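Local atomic coordinates of acyl-CoA dehydrogenase FadE3 (Mycobacterium smegmatis, PDB entry 4IV6), a protein that belongs to the acyl-CoA dehydrogenase family of flavoproteins, with helical N- and C-terminal domains flanking a beta-rich middle domain and dihydroflavine-adenine dinucleotide bound. Residues Gln107-Tyr111 against Leu187-Lys191. Sequence-based numbering, arbitrary orientation.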
loop_
_atom_site.group_PDB
_atom_site.type_symbol
_atom_site.label_atom_id
_atom_site.label_comp_id
_atom_site.label_asym_id
_atom_site.label_seq_id
_atom_site.Cartn_x
_atom_site.Cartn_y
_atom_site.Cartn_z
ATOM N N GLN B 107 3.817 43.729 -23.262
ATOM C CA GLN B 107 3.390 42.326 -23.412
ATOM C C GLN B 107 2.086 42.047 -22.706
ATOM O O GLN B 107 1.195 41.377 -23.251
ATOM C CB GLN B 107 4.442 41.363 -22.843
ATOM C CG GLN B 107 5.747 41.407 -23.582
ATOM C CD GLN B 107 6.811 40.513 -22.961
ATOM O OE1 GLN B 107 7.119 40.579 -21.757
ATOM N NE2 GLN B 107 7.395 39.693 -23.794
ATOM N N LYS B 108 2.011 42.522 -21.462
ATOM C CA LYS B 108 0.812 42.400 -20.659
ATOM C C LYS B 108 -0.385 43.022 -21.384
ATOM O O LYS B 108 -1.434 42.381 -21.508
ATOM C CB LYS B 108 1.021 43.019 -19.270
ATOM C CG LYS B 108 1.960 42.203 -18.402
ATOM C CD LYS B 108 1.999 42.688 -16.972
ATOM C CE LYS B 108 2.699 44.014 -16.864
ATOM N NZ LYS B 108 2.988 44.312 -15.448
ATOM N N GLN B 109 -0.204 44.237 -21.909
ATOM C CA GLN B 109 -1.242 44.912 -22.642
ATOM C C GLN B 109 -1.583 44.242 -23.966
ATOM O O GLN B 109 -2.729 44.234 -24.381
ATOM C CB GLN B 109 -0.840 46.377 -22.886
ATOM C CG GLN B 109 -1.974 47.281 -23.366
ATOM C CD GLN B 109 -3.241 47.151 -22.520
ATOM O OE1 GLN B 109 -3.182 47.108 -21.283
ATOM N NE2 GLN B 109 -4.394 47.063 -23.187
ATOM N N LYS B 110 -0.580 43.692 -24.636
ATOM C CA LYS B 110 -0.807 43.040 -25.920
ATOM C C LYS B 110 -1.661 41.774 -25.806
ATOM O O LYS B 110 -2.494 41.508 -26.672
ATOM C CB LYS B 110 0.528 42.674 -26.537
ATOM C CG LYS B 110 0.375 41.912 -27.831
ATOM C CD LYS B 110 1.670 41.845 -28.572
ATOM C CE LYS B 110 1.345 41.574 -30.021
ATOM N NZ LYS B 110 2.603 41.420 -30.779
ATOM N N TYR B 111 -1.443 40.999 -24.746
ATOM C CA TYR B 111 -1.981 39.641 -24.636
ATOM C C TYR B 111 -3.083 39.408 -23.581
ATOM O O TYR B 111 -4.049 38.692 -23.852
ATOM C CB TYR B 111 -0.829 38.674 -24.360
ATOM C CG TYR B 111 0.125 38.523 -25.520
ATOM C CD1 TYR B 111 -0.345 38.247 -26.826
ATOM C CD2 TYR B 111 1.487 38.622 -25.332
ATOM C CE1 TYR B 111 0.535 38.113 -27.895
ATOM C CE2 TYR B 111 2.362 38.490 -26.399
ATOM C CZ TYR B 111 1.893 38.239 -27.677
ATOM O OH TYR B 111 2.792 38.099 -28.717
ATOM N N LEU B 187 10.161 32.353 -24.398
ATOM C CA LEU B 187 9.716 33.269 -25.430
ATOM C C LEU B 187 8.228 33.074 -25.637
ATOM O O LEU B 187 7.731 31.937 -25.593
ATOM C CB LEU B 187 10.447 33.021 -26.763
ATOM C CG LEU B 187 11.986 33.038 -26.842
ATOM C CD1 LEU B 187 12.437 32.974 -28.304
ATOM C CD2 LEU B 187 12.601 34.236 -26.181
ATOM N N LEU B 188 7.517 34.181 -25.845
ATOM C CA LEU B 188 6.096 34.155 -26.136
ATOM C C LEU B 188 5.960 34.115 -27.654
ATOM O O LEU B 188 6.130 35.097 -28.305
ATOM C CB LEU B 188 5.410 35.406 -25.573
ATOM C CG LEU B 188 5.692 35.664 -24.089
ATOM C CD1 LEU B 188 5.123 36.986 -23.648
ATOM C CD2 LEU B 188 5.106 34.542 -23.281
ATOM N N VAL B 189 5.653 32.951 -28.190
ATOM C CA VAL B 189 5.670 32.683 -29.621
ATOM C C VAL B 189 4.260 32.588 -30.185
ATOM O O VAL B 189 3.457 31.766 -29.735
ATOM C CB VAL B 189 6.373 31.332 -29.852
ATOM C CG1 VAL B 189 6.443 30.982 -31.336
ATOM C CG2 VAL B 189 7.772 31.411 -29.249
ATOM N N GLU B 190 3.979 33.416 -31.176
ATOM C CA GLU B 190 2.760 33.304 -31.948
ATOM C C GLU B 190 2.920 32.282 -33.097
ATOM O O GLU B 190 4.014 31.787 -33.370
ATOM C CB GLU B 190 2.355 34.687 -32.510
ATOM C CG GLU B 190 2.240 35.738 -31.426
ATOM C CD GLU B 190 1.774 37.091 -31.947
ATOM O OE1 GLU B 190 1.621 37.278 -33.166
ATOM O OE2 GLU B 190 1.557 37.969 -31.130
ATOM N N LYS B 191 1.818 31.984 -33.764
ATOM C CA LYS B 191 1.805 31.030 -34.870
ATOM C C LYS B 191 2.445 31.618 -36.156
ATOM O O LYS B 191 1.757 31.970 -37.105
ATOM C CB LYS B 191 0.373 30.554 -35.126
ATOM C CG LYS B 191 -0.260 29.752 -33.982
ATOM C CD LYS B 191 0.378 28.383 -33.828
ATOM C CE LYS B 191 -0.014 27.676 -32.533
ATOM N NZ LYS B 191 -1.429 27.249 -32.537
HETATM O O HOH W 1 5.256 37.695 -28.305
#
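This is a helix-on-strand interface between two domains of the acyl-CoA dehydrogenase fold: helix 105-116 of the N-terminal domain lies against strand 184-190 of the beta-rich middle domain. The local axes run at 29° to each other and stay 12.2 Å apart at their closest, so side chains, not backbones, bridge the gap; even the nearest CA pair, Gln-107 and Leu-188, is 9.0 Å apart. On the helix, Gln-107, Lys-110 and Tyr-111, spaced i, i+3 and i+4, share the face turned to the strand. The strand alternates: Leu-188 and Glu-190 direct their CA-to-CB bonds toward the helix, Leu-187 and Val-189 away.

The apolar contact is Leu-188 CD1 on Tyr-111 CE2, 4.2 Å apart; the same methyl also abuts the amide of Gln-107, at 3.5 Å from NE2, whose hydrogen bond goes to the backbone oxygen of Leu-226. The polar part gathers at the phenol. Tyr-111 OH donates a hydrogen bond to Glu-190 OE2 at 2.7 Å, with OE2 at the ring edge, near its plane, and accepts one from a water at 2.5 Å; the same water donates to Leu-188 O at 2.7 Å, tying the phenol to the strand backbone. Lys-110 NZ, 3.6 Å from Glu-190 OE2, adds a long salt bridge at the more exposed margin.

Leu-99 of helix 83-102 touches Gln-107, Tyr-111 and Leu-188, and Leu-166 of strand 166-172 touches the last two. On the other face of strand 184-190, Leu-187 and Val-189 pack on Tyr-149 and Ile-151 of strand 148-159, leaving the strand between helix 105-116 and the second middle-domain sheet.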